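Local coordinates for 3'-5' exonuclease crn-4 (Caenorhabditis elegans, PDB 5DK5), which digests RNA and DNA from the 3' end as a metal-dependent DEDDh-family exonuclease and takes part in apoptotic DNA degradation, at residues V97-E100 with Q101-Q104; L229-N232 with K233-S237. One frame throughout, in Å; residues are numbered along the deposited sequence.

Overall arrangement
Both contacts are local, each formed within one continuous run of chain, so neither closes a long loop. Interaction 1 comes first. It spans two turns of helix 95-109, which packs against strands 41-50 and 55-65 of the exonuclease domain and leads on to strand 116-120. Interaction 2 follows in series, with no nesting or crossing. It lies in the loop between strand 216-219 and helix 239-249, where the chain turns just before that helix. The two centres are about 36 Å apart, on opposite sides of the chain's centre. Interaction 1 thus belongs to the helical cover of the sheet, and interaction 2 to a peripheral turn held by one early and one late loop.

Interaction 1. Residues V97-E100 with Q101-Q104; sequences VVYE and QFQQ
Residues 97-104 form one unbroken run of alpha helix, tied by four i to i+4 backbone hydrogen bonds. Gln101 N bonds to Val97 O at 3.0 Å, and Phe102 N, Gln103 N and Gln104 N repeat the pattern on Val98 O, Tyr99 O and Glu100 O. Among the side chains, Tyr99 meets Phe102 and Gln103, three and four residues on. Gln103 runs over one face of the Tyr99 ring. Its CG sits 4.2 Å from the ring centroid of Tyr99 in a CH-pi contact, offset toward the rim. The amide follows, with Gln103 CD 3.4 Å from Tyr99 CE2 and its plane 30° from the ring. Tyr99 CG is anti to its own N (chi1 179°), which swings the ring along the helix to meet these partners. Tyr99 CE1 comes to the edge of the Phe102 ring, 3.7 Å from Phe102 CD2, with the ring planes 39° apart. Phe102 also meets Phe44 and Ile46 of strand 41-50, so this side of the helix faces the sheet. On the exposed side, a water donates to both Glu100 OE1 and Gln103 OE1, each at 2.6 Å. Glu100 OE1 and Gln103 OE1 are both acceptors and lie 3.5 Å apart. The bridging water probably offsets the repulsion expected between them, while linking the carboxylate to the amide.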
loop_
_atom_site.group_PDB
_atom_site.type_symbol
_atom_site.label_atom_id
_atom_site.label_comp_id
_atom_site.label_asym_id
_atom_site.label_seq_id
_atom_site.Cartn_x
_atom_site.Cartn_y
_atom_site.Cartn_z
ATOM N N VAL B 97 -9.418 4.014 18.255
ATOM C CA VAL B 97 -10.813 4.336 18.530
ATOM C C VAL B 97 -11.661 3.068 18.570
ATOM O O VAL B 97 -12.460 2.873 19.485
ATOM C CB VAL B 97 -11.384 5.293 17.471
ATOM C CG1 VAL B 97 -12.863 5.586 17.738
ATOM C CG2 VAL B 97 -10.583 6.584 17.443
ATOM N N VAL B 98 -11.483 2.211 17.571
ATOM C CA VAL B 98 -12.257 0.982 17.472
ATOM C C VAL B 98 -11.947 0.046 18.634
ATOM O O VAL B 98 -12.835 -0.638 19.141
ATOM C CB VAL B 98 -11.982 0.258 16.144
ATOM C CG1 VAL B 98 -12.666 -1.102 16.110
ATOM C CG2 VAL B 98 -12.454 1.116 14.979
ATOM N N TYR B 99 -10.684 0.013 19.050
ATOM C CA TYR B 99 -10.289 -0.812 20.185
ATOM C C TYR B 99 -10.929 -0.298 21.469
ATOM O O TYR B 99 -11.296 -1.080 22.343
ATOM C CB TYR B 99 -8.768 -0.847 20.341
ATOM C CG TYR B 99 -8.318 -1.668 21.530
ATOM C CD1 TYR B 99 -8.369 -3.055 21.501
ATOM C CD2 TYR B 99 -7.854 -1.055 22.688
ATOM C CE1 TYR B 99 -7.968 -3.808 22.590
ATOM C CE2 TYR B 99 -7.448 -1.801 23.779
ATOM C CZ TYR B 99 -7.506 -3.176 23.723
ATOM O OH TYR B 99 -7.102 -3.920 24.809
ATOM N N GLU B 100 -11.058 1.020 21.578
ATOM C CA GLU B 100 -11.709 1.624 22.733
ATOM C C GLU B 100 -13.192 1.264 22.755
ATOM O O GLU B 100 -13.761 1.001 23.815
ATOM C CB GLU B 100 -11.520 3.143 22.714
ATOM C CG GLU B 100 -12.265 3.890 23.806
ATOM C CD GLU B 100 -11.898 3.421 25.203
ATOM O OE1 GLU B 100 -10.742 2.992 25.409
ATOM O OE2 GLU B 100 -12.768 3.480 26.096
ATOM N N GLN B 101 -13.813 1.246 21.579
ATOM C CA GLN B 101 -15.212 0.851 21.460
ATOM C C GLN B 101 -15.370 -0.629 21.801
ATOM O O GLN B 101 -16.388 -1.047 22.352
ATOM C CB GLN B 101 -15.729 1.129 20.047
ATOM C CG GLN B 101 -15.823 2.611 19.701
ATOM C CD GLN B 101 -16.104 2.860 18.230
ATOM O OE1 GLN B 101 -15.776 2.042 17.372
ATOM N NE2 GLN B 101 -16.717 3.999 17.933
ATOM N N PHE B 102 -14.350 -1.412 21.470
ATOM C CA PHE B 102 -14.354 -2.842 21.748
ATOM C C PHE B 102 -14.287 -3.110 23.249
ATOM O O PHE B 102 -14.961 -4.005 23.755
ATOM C CB PHE B 102 -13.186 -3.519 21.025
ATOM C CG PHE B 102 -12.719 -4.788 21.675
ATOM C CD1 PHE B 102 -13.455 -5.954 21.564
ATOM C CD2 PHE B 102 -11.531 -4.816 22.386
ATOM C CE1 PHE B 102 -13.021 -7.122 22.160
ATOM C CE2 PHE B 102 -11.092 -5.982 22.983
ATOM C CZ PHE B 102 -11.837 -7.135 22.869
ATOM N N GLN B 103 -13.480 -2.330 23.962
ATOM C CA GLN B 103 -13.372 -2.473 25.408
ATOM C C GLN B 103 -14.680 -2.108 26.101
ATOM O O GLN B 103 -15.107 -2.787 27.036
ATOM C CB GLN B 103 -12.235 -1.609 25.950
ATOM C CG GLN B 103 -10.853 -2.100 25.561
ATOM C CD GLN B 103 -9.751 -1.353 26.276
ATOM O OE1 GLN B 103 -9.502 -0.178 26.005
ATOM N NE2 GLN B 103 -9.086 -2.030 27.204
ATOM N N GLN B 104 -15.315 -1.033 25.643
ATOM C CA GLN B 104 -16.597 -0.620 26.200
ATOM C C GLN B 104 -17.667 -1.676 25.935
ATOM O O GLN B 104 -18.536 -1.916 26.774
ATOM C CB GLN B 104 -17.026 0.727 25.615
ATOM C CG GLN B 104 -18.356 1.238 26.148
ATOM C CD GLN B 104 -18.365 1.350 27.657
ATOM O OE1 GLN B 104 -17.433 1.888 28.255
ATOM N NE2 GLN B 104 -19.412 0.828 28.283
HETATM O O HOH W 1 -8.543 1.833 24.578
#

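Interaction 2. Residues L229-N232 with K233-S237; sequences LVYN and KEWRS
Different chi1 settings bring Tyr231 and Trp235 together. In Tyr231, CG is anti to the backbone N (-171°), which carries the ring toward the side chains of Lys233 and Trp235. In Trp235, CG sits between its own N and carbonyl carbon (69°), which brings the NE1 edge of the indole round to the tyrosine. Trp235 NE1 donates to Tyr231 OH at 2.9 Å, with the oxygen almost in the indole plane. The bond is bent, at 137°. The rings also touch, with Tyr231 CE1 3.6 Å from Trp235 CD1 and their planes steeply inclined. Tyr231 OH has a second partner in Asp297, so the hydroxyl is gripped by an indole and a carboxylate. The backbone between them makes a type I beta turn from Asn232 to Trp235. Its closing bond, Trp235 N to Asn232 O at 3.1 Å, is weak. Glu234 N to Asn232 OD1, at 3.4 Å, is a weak bond of the Asx-turn kind, which probably adds a little to the hold of the turn. Lys233 crosses the Tyr231 ring at about a right angle, its CG 3.9 Å from Tyr231 CE2. Next in the chain, Arg236 lays its CG over the centre of the indole, and its guanidinium forms salt bridges with Asp36 and Asp297. The turn thus leads into the short 3-10 segment ahead of helix 239-249. Trp235 packs on Ala242 and Ile245 of that helix, while Asp36 and Asp297 tie the turn to loops beyond strands 20-28 and 253-256.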
loop_
_atom_site.group_PDB
_atom_site.type_symbol
_atom_site.label_atom_id
_atom_site.label_comp_id
_atom_site.label_asym_id
_atom_site.label_seq_id
_atom_site.Cartn_x
_atom_site.Cartn_y
_atom_site.Cartn_z
ATOM N N LEU B 229 18.410 -16.770 14.833
ATOM C CA LEU B 229 17.706 -17.453 13.757
ATOM C C LEU B 229 18.613 -17.627 12.543
ATOM O O LEU B 229 19.300 -16.690 12.137
ATOM C CB LEU B 229 16.451 -16.667 13.365
ATOM C CG LEU B 229 15.614 -17.202 12.202
ATOM C CD1 LEU B 229 14.924 -18.499 12.588
ATOM C CD2 LEU B 229 14.600 -16.161 11.755
ATOM N N VAL B 230 18.616 -18.826 11.970
ATOM C CA VAL B 230 19.347 -19.070 10.733
ATOM C C VAL B 230 18.615 -18.373 9.591
ATOM O O VAL B 230 17.581 -18.844 9.118
ATOM C CB VAL B 230 19.491 -20.575 10.439
ATOM C CG1 VAL B 230 20.197 -20.798 9.105
ATOM C CG2 VAL B 230 20.256 -21.259 11.564
ATOM N N TYR B 231 19.171 -17.248 9.154
ATOM C CA TYR B 231 18.491 -16.346 8.233
ATOM C C TYR B 231 18.329 -16.928 6.830
ATOM O O TYR B 231 19.302 -17.340 6.200
ATOM C CB TYR B 231 19.253 -15.021 8.157
ATOM C CG TYR B 231 18.534 -13.930 7.396
ATOM C CD1 TYR B 231 17.398 -13.327 7.917
ATOM C CD2 TYR B 231 19.000 -13.494 6.162
ATOM C CE1 TYR B 231 16.738 -12.327 7.227
ATOM C CE2 TYR B 231 18.348 -12.493 5.464
ATOM C CZ TYR B 231 17.217 -11.912 6.002
ATOM O OH TYR B 231 16.561 -10.914 5.318
ATOM N N ASN B 232 17.086 -16.954 6.358
ATOM C CA ASN B 232 16.775 -17.315 4.979
ATOM C C ASN B 232 16.517 -16.054 4.160
ATOM O O ASN B 232 15.570 -15.319 4.428
ATOM C CB ASN B 232 15.560 -18.241 4.928
ATOM C CG ASN B 232 15.193 -18.646 3.514
ATOM O OD1 ASN B 232 15.995 -18.520 2.590
ATOM N ND2 ASN B 232 13.974 -19.137 3.341
ATOM N N LYS B 233 17.358 -15.812 3.160
ATOM C CA LYS B 233 17.320 -14.560 2.407
ATOM C C LYS B 233 16.022 -14.358 1.625
ATOM O O LYS B 233 15.643 -13.223 1.334
ATOM C CB LYS B 233 18.509 -14.490 1.442
ATOM C CG LYS B 233 19.659 -13.610 1.919
ATOM C CD LYS B 233 20.958 -14.391 2.033
ATOM C CE LYS B 233 22.142 -13.462 2.262
ATOM N NZ LYS B 233 21.949 -12.574 3.443
ATOM N N GLU B 234 15.345 -15.452 1.292
ATOM C CA GLU B 234 14.125 -15.387 0.492
ATOM C C GLU B 234 12.876 -15.497 1.363
ATOM O O GLU B 234 11.820 -15.920 0.893
ATOM C CB GLU B 234 14.122 -16.499 -0.562
ATOM C CG GLU B 234 15.336 -16.490 -1.480
ATOM C CD GLU B 234 15.417 -15.242 -2.338
ATOM O OE1 GLU B 234 14.362 -14.624 -2.597
ATOM O OE2 GLU B 234 16.536 -14.878 -2.755
ATOM N N TRP B 235 12.994 -15.107 2.629
ATOM C CA TRP B 235 11.904 -15.300 3.583
ATOM C C TRP B 235 10.672 -14.464 3.252
ATOM O O TRP B 235 9.563 -14.797 3.665
ATOM C CB TRP B 235 12.368 -14.975 5.009
ATOM C CG TRP B 235 12.652 -13.519 5.273
ATOM C CD1 TRP B 235 13.863 -12.894 5.201
ATOM C CD2 TRP B 235 11.707 -12.514 5.669
ATOM N NE1 TRP B 235 13.731 -11.566 5.524
ATOM C CE2 TRP B 235 12.419 -11.307 5.815
ATOM C CE3 TRP B 235 10.332 -12.519 5.913
ATOM C CZ2 TRP B 235 11.799 -10.117 6.191
ATOM C CZ3 TRP B 235 9.718 -11.335 6.288
ATOM C CH2 TRP B 235 10.453 -10.151 6.423
ATOM N N ARG B 236 10.865 -13.383 2.506
ATOM C CA ARG B 236 9.773 -12.464 2.209
ATOM C C ARG B 236 8.740 -13.054 1.253
ATOM O O ARG B 236 7.622 -12.546 1.156
ATOM C CB ARG B 236 10.334 -11.166 1.637
ATOM C CG ARG B 236 11.126 -10.373 2.650
ATOM C CD ARG B 236 11.574 -9.036 2.097
ATOM N NE ARG B 236 12.331 -8.278 3.088
ATOM C CZ ARG B 236 13.606 -8.502 3.391
ATOM N NH1 ARG B 236 14.286 -9.468 2.783
ATOM N NH2 ARG B 236 14.208 -7.758 4.309
ATOM N N SER B 237 9.110 -14.125 0.557
ATOM C CA SER B 237 8.205 -14.788 -0.382
ATOM C C SER B 237 7.577 -16.049 0.220
ATOM O O SER B 237 6.807 -16.741 -0.447
ATOM C CB SER B 237 8.951 -15.141 -1.671
ATOM O OG SER B 237 10.020 -16.031 -1.410
#